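Local coordinates for transglutaminase-like domain-containing protein (Streptococcus suis, PDB 4XZ7) that acts as a transglutaminase, probably joining protein glutamine side chains to amines, and serves as a virulence factor that protects the bacterium from phagocytosis, at residues E20-K25 and G70-N75; N148-I153 and T157-G162; T297-Y302 and M355-N360. All blocks are in the same frame, centred on the assembly; numbering follows the deposited sequence.

Contact 1: E20-K25 and G70-N75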
loop_
_atom_site.group_PDB
_atom_site.type_symbol
_atom_site.label_atom_id
_atom_site.label_comp_id
_atom_site.label_asym_id
_atom_site.label_seq_id
_atom_site.Cartn_x
_atom_site.Cartn_y
_atom_site.Cartn_z
ATOM N N GLU B 20 -0.732 33.762 -1.819
ATOM C CA GLU B 20 -0.556 35.059 -1.160
ATOM C C GLU B 20 -0.574 36.223 -2.166
ATOM O O GLU B 20 -1.409 37.162 -2.087
ATOM C CB GLU B 20 0.757 35.036 -0.362
ATOM C CG GLU B 20 1.082 36.276 0.445
ATOM C CD GLU B 20 2.398 36.134 1.213
ATOM O OE1 GLU B 20 2.908 37.157 1.726
ATOM O OE2 GLU B 20 2.924 35.000 1.302
ATOM N N ALA B 21 0.342 36.142 -3.129
ATOM C CA ALA B 21 0.445 37.131 -4.199
ATOM C C ALA B 21 -0.843 37.202 -5.037
ATOM O O ALA B 21 -1.395 38.300 -5.304
ATOM C CB ALA B 21 1.644 36.807 -5.088
ATOM N N PHE B 22 -1.327 36.031 -5.437
ATOM C CA PHE B 22 -2.533 35.973 -6.259
ATOM C C PHE B 22 -3.704 36.634 -5.546
ATOM O O PHE B 22 -4.415 37.443 -6.137
ATOM C CB PHE B 22 -2.907 34.534 -6.616
ATOM C CG PHE B 22 -4.005 34.443 -7.635
ATOM C CD1 PHE B 22 -3.732 34.644 -8.984
ATOM C CD2 PHE B 22 -5.315 34.172 -7.251
ATOM C CE1 PHE B 22 -4.743 34.555 -9.939
ATOM C CE2 PHE B 22 -6.336 34.085 -8.208
ATOM C CZ PHE B 22 -6.042 34.280 -9.550
ATOM N N SER B 23 -3.882 36.286 -4.275
ATOM C CA SER B 23 -4.920 36.863 -3.426
ATOM C C SER B 23 -4.841 38.379 -3.433
ATOM O O SER B 23 -5.876 39.047 -3.568
ATOM C CB SER B 23 -4.805 36.345 -1.990
ATOM O OG SER B 23 -5.995 36.587 -1.258
ATOM N N LYS B 24 -3.626 38.924 -3.308
ATOM C CA LYS B 24 -3.468 40.381 -3.440
ATOM C C LYS B 24 -4.073 40.905 -4.747
ATOM O O LYS B 24 -4.882 41.865 -4.761
ATOM C CB LYS B 24 -1.993 40.797 -3.377
ATOM C CG LYS B 24 -1.295 40.502 -2.058
ATOM C CD LYS B 24 -0.162 41.494 -1.808
ATOM C CE LYS B 24 0.914 40.908 -0.908
ATOM N NZ LYS B 24 1.659 39.825 -1.612
ATOM N N LYS B 25 -3.676 40.283 -5.852
ATOM C CA LYS B 25 -4.180 40.732 -7.152
ATOM C C LYS B 25 -5.710 40.566 -7.261
ATOM O O LYS B 25 -6.406 41.358 -7.908
ATOM C CB LYS B 25 -3.480 39.979 -8.281
ATOM C CG LYS B 25 -1.977 40.236 -8.377
ATOM C CD LYS B 25 -1.603 40.643 -9.785
ATOM C CE LYS B 25 -0.101 40.767 -9.952
ATOM N NZ LYS B 25 0.272 40.903 -11.388
ATOM N N GLY B 70 -2.071 40.102 -17.380
ATOM C CA GLY B 70 -2.533 40.971 -16.314
ATOM C C GLY B 70 -3.869 40.568 -15.713
ATOM O O GLY B 70 -4.331 41.186 -14.757
ATOM N N LYS B 71 -4.499 39.537 -16.258
ATOM C CA LYS B 71 -5.828 39.156 -15.782
ATOM C C LYS B 71 -5.821 37.985 -14.804
ATOM O O LYS B 71 -5.239 36.936 -15.068
ATOM C CB LYS B 71 -6.735 38.829 -16.959
ATOM C CG LYS B 71 -6.937 40.000 -17.906
ATOM C CD LYS B 71 -8.141 39.758 -18.791
ATOM C CE LYS B 71 -8.237 38.294 -19.218
ATOM N NZ LYS B 71 -9.549 38.001 -19.859
ATOM N N VAL B 72 -6.507 38.168 -13.681
ATOM C CA VAL B 72 -6.584 37.137 -12.653
ATOM C C VAL B 72 -7.681 36.102 -12.949
ATOM O O VAL B 72 -7.669 35.006 -12.401
ATOM C CB VAL B 72 -6.813 37.765 -11.250
ATOM C CG1 VAL B 72 -5.578 38.562 -10.823
ATOM C CG2 VAL B 72 -8.036 38.650 -11.253
ATOM N N THR B 73 -8.629 36.456 -13.813
ATOM C CA THR B 73 -9.672 35.519 -14.208
ATOM C C THR B 73 -9.947 35.548 -15.705
ATOM O O THR B 73 -9.643 36.522 -16.387
ATOM C CB THR B 73 -11.008 35.789 -13.480
ATOM O OG1 THR B 73 -11.481 37.110 -13.794
ATOM C CG2 THR B 73 -10.851 35.640 -11.971
ATOM N N GLN B 74 -10.545 34.461 -16.181
ATOM C CA GLN B 74 -11.041 34.299 -17.544
ATOM C C GLN B 74 -12.571 34.300 -17.540
ATOM O O GLN B 74 -13.202 33.567 -16.777
ATOM C CB GLN B 74 -10.515 32.986 -18.150
ATOM C CG GLN B 74 -8.987 32.879 -18.145
ATOM C CD GLN B 74 -8.337 33.915 -19.074
ATOM O OE1 GLN B 74 -8.770 34.096 -20.220
ATOM N NE2 GLN B 74 -7.306 34.606 -18.573
ATOM N N ASN B 75 -13.167 35.123 -18.389
ATOM C CA ASN B 75 -14.609 35.239 -18.434
ATOM C C ASN B 75 -15.112 34.072 -19.258
ATOM O O ASN B 75 -14.898 34.030 -20.462
ATOM C CB ASN B 75 -15.029 36.595 -19.031
ATOM C CG ASN B 75 -16.539 36.783 -19.099
ATOM O OD1 ASN B 75 -17.269 36.388 -18.194
ATOM N ND2 ASN B 75 -17.015 37.389 -20.192
#
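Val-72 meets the helix of residues 20-25 through two neighbouring turns, with Phe-22 on one and Lys-25 on the other. The loop approaches it from Gly-70, whose positive phi (84°) turns the chain in a conformation that glycine adopts most easily. Lys-71 then points away from the helix and gives its NZ to Asn-154 OD1. Val-72 faces the opposite way, toward the helix. Its branch CG1 touches the first methylene of Lys-25, CG1 to CB 3.6 Å, so it is the aliphatic root of the lysine that packs here; the amino group runs on to a long, weak ion pair with Glu-15. Phe-22 brings the CE1-CZ edge of its ring to the same residue, CZ lying 4.0 Å from Val-72 CB. The ring extends that far because CG stands opposite the backbone N about the first bond (chi1 -171°). The carbonyl of Val-72 comes to the ring edge, near its plane, with O 3.4 Å from Phe-22 CZ. Further along the segment, a strand begins at Gln-74. Phe-22 itself stacks on Phe-65, and Val-72 also touches Leu-26 and Tyr-29, so the pair belongs to the layer between helix 19-29 and its sheet. A compact branched valine and a flat ring suit such a layer. With no hydrogen bond between the segments, the attachment rests mainly on apolar contact, to which the carbonyl oxygen at the C-H edge of the ring probably adds a weak favourable term.

Contact 2: N148-I153 and T157-G162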
loop_
_atom_site.group_PDB
_atom_site.type_symbol
_atom_site.label_atom_id
_atom_site.label_comp_id
_atom_site.label_asym_id
_atom_site.label_seq_id
_atom_site.Cartn_x
_atom_site.Cartn_y
_atom_site.Cartn_z
ATOM N N ASN B 148 -3.225 14.145 -23.272
ATOM C CA ASN B 148 -3.309 15.428 -23.956
ATOM C C ASN B 148 -4.560 16.166 -23.544
ATOM O O ASN B 148 -5.614 15.563 -23.429
ATOM C CB ASN B 148 -3.330 15.227 -25.474
ATOM C CG ASN B 148 -2.086 14.540 -25.988
ATOM O OD1 ASN B 148 -0.977 14.744 -25.456
ATOM N ND2 ASN B 148 -2.250 13.725 -27.035
ATOM N N SER B 149 -4.475 17.468 -23.339
ATOM C CA SER B 149 -5.714 18.230 -23.189
ATOM C C SER B 149 -5.463 19.690 -23.429
ATOM O O SER B 149 -4.321 20.123 -23.491
ATOM C CB SER B 149 -6.323 18.044 -21.799
ATOM O OG SER B 149 -5.450 18.527 -20.817
ATOM N N LEU B 150 -6.534 20.460 -23.557
ATOM C CA LEU B 150 -6.387 21.878 -23.825
ATOM C C LEU B 150 -7.527 22.626 -23.148
ATOM O O LEU B 150 -8.553 22.034 -22.802
ATOM C CB LEU B 150 -6.346 22.145 -25.349
ATOM C CG LEU B 150 -7.509 21.678 -26.252
ATOM C CD1 LEU B 150 -8.737 22.592 -26.178
ATOM C CD2 LEU B 150 -7.080 21.582 -27.707
ATOM N N LYS B 151 -7.333 23.919 -22.938
ATOM C CA LYS B 151 -8.426 24.790 -22.546
ATOM C C LYS B 151 -8.402 25.993 -23.458
ATOM O O LYS B 151 -7.352 26.650 -23.595
ATOM C CB LYS B 151 -8.306 25.264 -21.099
ATOM C CG LYS B 151 -8.169 24.169 -20.059
ATOM C CD LYS B 151 -9.502 23.668 -19.655
ATOM C CE LYS B 151 -9.381 22.709 -18.476
ATOM N NZ LYS B 151 -10.532 21.738 -18.543
ATOM N N ASN B 152 -9.551 26.286 -24.063
ATOM C CA ASN B 152 -9.757 27.559 -24.751
ATOM C C ASN B 152 -10.100 28.627 -23.730
ATOM O O ASN B 152 -11.045 28.459 -22.966
ATOM C CB ASN B 152 -10.864 27.426 -25.812
ATOM C CG ASN B 152 -10.434 26.541 -26.983
ATOM O OD1 ASN B 152 -9.489 26.875 -27.706
ATOM N ND2 ASN B 152 -11.110 25.409 -27.164
ATOM N N ILE B 153 -9.322 29.705 -23.680
ATOM C CA ILE B 153 -9.668 30.802 -22.793
ATOM C C ILE B 153 -9.886 32.118 -23.560
ATOM O O ILE B 153 -10.259 32.098 -24.734
ATOM C CB ILE B 153 -8.625 30.959 -21.691
ATOM C CG1 ILE B 153 -7.254 31.307 -22.262
ATOM C CG2 ILE B 153 -8.551 29.660 -20.863
ATOM C CD1 ILE B 153 -6.191 31.522 -21.172
ATOM N N THR B 157 -5.375 29.667 -26.427
ATOM C CA THR B 157 -5.572 28.264 -26.078
ATOM C C THR B 157 -4.342 27.735 -25.358
ATOM O O THR B 157 -3.217 27.971 -25.797
ATOM C CB THR B 157 -5.833 27.414 -27.331
ATOM O OG1 THR B 157 -6.960 27.951 -28.037
ATOM C CG2 THR B 157 -6.099 25.972 -26.971
ATOM N N ILE B 158 -4.555 27.037 -24.247
ATOM C CA ILE B 158 -3.460 26.455 -23.480
ATOM C C ILE B 158 -3.486 24.952 -23.648
ATOM O O ILE B 158 -4.505 24.328 -23.384
ATOM C CB ILE B 158 -3.554 26.799 -21.979
ATOM C CG1 ILE B 158 -3.485 28.314 -21.771
ATOM C CG2 ILE B 158 -2.423 26.143 -21.220
ATOM C CD1 ILE B 158 -3.707 28.751 -20.324
ATOM N N TYR B 159 -2.365 24.386 -24.093
ATOM C CA TYR B 159 -2.257 22.954 -24.376
ATOM C C TYR B 159 -1.411 22.300 -23.314
ATOM O O TYR B 159 -0.487 22.918 -22.805
ATOM C CB TYR B 159 -1.618 22.701 -25.754
ATOM C CG TYR B 159 -2.379 23.321 -26.915
ATOM C CD1 TYR B 159 -3.278 22.571 -27.653
ATOM C CD2 TYR B 159 -2.185 24.665 -27.269
ATOM C CE1 TYR B 159 -3.960 23.120 -28.707
ATOM C CE2 TYR B 159 -2.857 25.222 -28.322
ATOM C CZ TYR B 159 -3.746 24.453 -29.035
ATOM O OH TYR B 159 -4.434 25.017 -30.084
ATOM N N SER B 160 -1.686 21.034 -23.028
ATOM C CA SER B 160 -1.099 20.354 -21.868
ATOM C C SER B 160 -0.867 18.892 -22.167
ATOM O O SER B 160 -1.674 18.273 -22.852
ATOM C CB SER B 160 -2.035 20.452 -20.648
ATOM O OG SER B 160 -2.226 21.788 -20.221
ATOM N N HIS B 161 0.203 18.320 -21.629
ATOM C CA HIS B 161 0.303 16.857 -21.622
ATOM C C HIS B 161 1.356 16.431 -20.606
ATOM O O HIS B 161 2.067 17.266 -20.058
ATOM C CB HIS B 161 0.614 16.291 -23.025
ATOM C CG HIS B 161 1.952 16.708 -23.580
ATOM N ND1 HIS B 161 3.146 16.341 -22.999
ATOM C CD2 HIS B 161 2.279 17.424 -24.685
ATOM C CE1 HIS B 161 4.154 16.833 -23.704
ATOM N NE2 HIS B 161 3.657 17.505 -24.727
ATOM N N GLY B 162 1.435 15.130 -20.352
ATOM C CA GLY B 162 2.366 14.600 -19.382
ATOM C C GLY B 162 3.786 15.031 -19.650
ATOM O O GLY B 162 4.211 15.106 -20.804
#
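Ser-149 and Ser-160 face each other as a hydrogen-bonded pair of two antiparallel strands, whose axes approach to 4.7 Å. The bond from Ser-149 N to Ser-160 O is fairly straight, whereas the return bond from Ser-160 N to Ser-149 O is bent at the hydrogen (132°). Two steps on, Lys-151 and Ile-158 repeat the pairing, with Ile-158 N to Lys-151 O at 2.9 Å and almost linear (171°). The firmer packing is on the face of Ile-158 and Ser-160. There Ile-153, just past its strand, brings CD1 to 3.8 Å from Ile-158 CD1, and both isoleucines rest on Ile-68 and Leu-83, as suits branched apolar residues between two sheets. Ser-160 OG is bonded to His-123, while Lys-151 swings its amino group off to Phe-43 O. The other face is more open. Leu-150 lies alongside Tyr-159, Leu-150 CD2 3.6 Å from Tyr-159 CE1 and oblique to the ring, and the methyl CG2 of Thr-157 sits over one face of that ring, offset toward its rim. Near the turn, Thr-157 lies side by side with Asn-152, and its OG1 donates to Asn-152 OD1 at 2.8 Å, a short polar link suited to a solvent-facing position. At the far end, Asn-148 OD1 lies 3.3 Å from His-161 CB but takes its hydrogen bonds from Leu-130 N and Arg-135 NH2. With the chain reversing between Asn-152 and Thr-157, and the second strand also bonded to strand 121-124, this is a beta hairpin that puts strand 149-152 beside an inner strand of a mixed sheet.

Contact 3: T297-Y302 and M355-N360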
loop_
_atom_site.group_PDB
_atom_site.type_symbol
_atom_site.label_atom_id
_atom_site.label_comp_id
_atom_site.label_asym_id
_atom_site.label_seq_id
_atom_site.Cartn_x
_atom_site.Cartn_y
_atom_site.Cartn_z
ATOM N N THR B 297 -14.116 -14.305 18.728
ATOM C CA THR B 297 -15.285 -13.993 19.543
ATOM C C THR B 297 -14.852 -13.089 20.697
ATOM O O THR B 297 -13.656 -12.872 20.885
ATOM C CB THR B 297 -15.946 -15.276 20.130
ATOM O OG1 THR B 297 -14.994 -15.970 20.950
ATOM C CG2 THR B 297 -16.438 -16.217 19.027
ATOM N N ALA B 298 -15.801 -12.577 21.481
ATOM C CA ALA B 298 -15.421 -11.909 22.723
ATOM C C ALA B 298 -15.634 -12.842 23.903
ATOM O O ALA B 298 -16.499 -13.715 23.869
ATOM C CB ALA B 298 -16.204 -10.635 22.933
ATOM N N ARG B 299 -14.817 -12.661 24.932
ATOM C CA ARG B 299 -15.080 -13.223 26.243
ATOM C C ARG B 299 -15.520 -12.079 27.115
ATOM O O ARG B 299 -14.873 -11.026 27.110
ATOM C CB ARG B 299 -13.852 -13.892 26.807
ATOM C CG ARG B 299 -13.593 -15.246 26.207
ATOM C CD ARG B 299 -13.460 -16.263 27.308
ATOM N NE ARG B 299 -14.541 -17.223 27.284
ATOM C CZ ARG B 299 -14.837 -18.049 28.277
ATOM N NH1 ARG B 299 -15.848 -18.880 28.128
ATOM N NH2 ARG B 299 -14.137 -18.042 29.408
ATOM N N VAL B 300 -16.644 -12.265 27.809
ATOM C CA VAL B 300 -17.268 -11.212 28.609
ATOM C C VAL B 300 -17.623 -11.747 29.981
ATOM O O VAL B 300 -18.092 -12.875 30.103
ATOM C CB VAL B 300 -18.564 -10.670 27.968
ATOM C CG1 VAL B 300 -18.845 -9.255 28.449
ATOM C CG2 VAL B 300 -18.471 -10.695 26.464
ATOM N N TYR B 301 -17.420 -10.942 31.012
ATOM C CA TYR B 301 -17.766 -11.379 32.357
ATOM C C TYR B 301 -19.137 -10.858 32.762
ATOM O O TYR B 301 -19.362 -9.658 32.789
ATOM C CB TYR B 301 -16.711 -10.914 33.366
ATOM C CG TYR B 301 -16.960 -11.418 34.772
ATOM C CD1 TYR B 301 -16.602 -12.710 35.140
ATOM C CD2 TYR B 301 -17.549 -10.606 35.728
ATOM C CE1 TYR B 301 -16.826 -13.183 36.426
ATOM C CE2 TYR B 301 -17.781 -11.072 37.028
ATOM C CZ TYR B 301 -17.413 -12.360 37.367
ATOM O OH TYR B 301 -17.628 -12.835 38.643
ATOM N N TYR B 302 -20.054 -11.761 33.070
ATOM C CA TYR B 302 -21.321 -11.351 33.668
ATOM C C TYR B 302 -21.956 -12.519 34.390
ATOM O O TYR B 302 -21.635 -13.690 34.115
ATOM C CB TYR B 302 -22.282 -10.771 32.620
ATOM C CG TYR B 302 -22.622 -11.693 31.457
ATOM C CD1 TYR B 302 -21.910 -11.631 30.256
ATOM C CD2 TYR B 302 -23.666 -12.608 31.555
ATOM C CE1 TYR B 302 -22.224 -12.471 29.193
ATOM C CE2 TYR B 302 -23.991 -13.446 30.496
ATOM C CZ TYR B 302 -23.265 -13.376 29.320
ATOM O OH TYR B 302 -23.591 -14.213 28.276
ATOM N N MET B 355 -12.351 -21.773 21.509
ATOM C CA MET B 355 -11.741 -20.457 21.627
ATOM C C MET B 355 -10.564 -20.584 22.584
ATOM O O MET B 355 -10.678 -21.237 23.626
ATOM C CB MET B 355 -12.746 -19.411 22.132
ATOM C CG MET B 355 -13.733 -18.979 21.051
ATOM S SD MET B 355 -12.857 -18.099 19.745
ATOM C CE MET B 355 -13.713 -18.617 18.262
ATOM N N ILE B 356 -9.436 -19.985 22.220
ATOM C CA ILE B 356 -8.243 -20.016 23.058
ATOM C C ILE B 356 -8.301 -18.905 24.104
ATOM O O ILE B 356 -8.090 -17.740 23.797
ATOM C CB ILE B 356 -6.957 -19.885 22.201
ATOM C CG1 ILE B 356 -6.898 -21.035 21.190
ATOM C CG2 ILE B 356 -5.719 -19.858 23.097
ATOM C CD1 ILE B 356 -5.693 -21.025 20.258
ATOM N N ILE B 357 -8.597 -19.267 25.345
ATOM C CA ILE B 357 -8.783 -18.264 26.388
ATOM C C ILE B 357 -7.575 -18.203 27.319
ATOM O O ILE B 357 -6.719 -19.084 27.294
ATOM C CB ILE B 357 -10.052 -18.542 27.209
ATOM C CG1 ILE B 357 -9.809 -19.664 28.219
ATOM C CG2 ILE B 357 -11.222 -18.924 26.294
ATOM C CD1 ILE B 357 -10.929 -19.809 29.242
ATOM N N ASP B 358 -7.507 -17.162 28.137
ATOM C CA ASP B 358 -6.432 -17.023 29.118
ATOM C C ASP B 358 -7.032 -16.827 30.519
ATOM O O ASP B 358 -7.440 -15.721 30.900
ATOM C CB ASP B 358 -5.502 -15.863 28.727
ATOM C CG ASP B 358 -4.454 -15.529 29.809
ATOM O OD1 ASP B 358 -4.207 -16.346 30.731
ATOM O OD2 ASP B 358 -3.868 -14.429 29.721
ATOM N N SER B 359 -7.078 -17.909 31.287
ATOM C CA SER B 359 -7.811 -17.915 32.544
ATOM C C SER B 359 -7.185 -17.010 33.594
ATOM O O SER B 359 -7.881 -16.472 34.454
ATOM C CB SER B 359 -7.915 -19.344 33.082
ATOM O OG SER B 359 -8.395 -20.231 32.081
ATOM N N ASN B 360 -5.869 -16.849 33.531
ATOM C CA ASN B 360 -5.181 -15.976 34.471
ATOM C C ASN B 360 -5.621 -14.546 34.223
ATOM O O ASN B 360 -5.960 -13.807 35.154
ATOM C CB ASN B 360 -3.664 -16.113 34.334
ATOM C CG ASN B 360 -3.193 -17.542 34.528
ATOM O OD1 ASN B 360 -3.623 -18.228 35.456
ATOM N ND2 ASN B 360 -2.319 -18.004 33.638
#
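Arg-299 crosses to Ile-357 over an intervening strand, 282-288, to which its own backbone is bonded at Tyr-283. From CB, which points toward the partner segment, the chain leaves with CG beside the backbone N and then bends at both of the next bonds (chi2 -126°, chi3 114°). These first two carbons serve as a spacer, and contact begins at CD, 3.6 Å from Ile-357 CG2. The same methyl lies over one face of the guanidinium group, with NE 3.9 Å from it. At the tip the two terminal nitrogens have different partners. NH1 is bonded to Thr-308 OG1 and has a long, weak ion pair with Asp-337, while NH2 passes 3.7 Å from Ile-357 CD1 and forms a salt bridge with Glu-362 of the following helix. Arginine suits this buried place because its flat face accepts the apolar isoleucine while its N-H groups are used by polar partners; the nearby carboxylates probably favour its positive charge. Two residues earlier, Thr-297 and Met-355 meet tip to tip. The sulfur SD of Met-355 lies 3.2 Å from Thr-297 OG1, and its terminal methyl CE is 3.7 Å from CG2 of the threonine. That hydroxyl is buried with no hydrogen-bond partner in the model. The flexible methionine chain, bent at its second and third torsions, brings its end up to the short threonine. Side chains of next-but-one strands thus join across one face of a sheet, the five-stranded beta core of the transglutaminase-like domain, whose fold is related to that of the papain-like cysteine proteases.

How the contacts relate
Contacts 1 and 2 lie on the same side of the chain's centre, and contact 3 lies on the opposite side, its nearest atoms about 53 Å from contact 1 and about 51 Å from contact 2. The first two meet where Gln-74 OE1 packs against Ile-153 CB at 3.5 Å, so the two N-terminal sheets adjoin there. Contacts 1 and 3 are buried, and neither has a hydrogen bond between its segments: one lays a helix on a loop, the other links strands across a third. Contact 2 is the only one built on backbone pairing, part core, part surface, with a mixed apolar and polar outer face. Contact 3 lies in the sheet of the transglutaminase-like fold, where buried Arg-299 finds its polar partners outside the two segments.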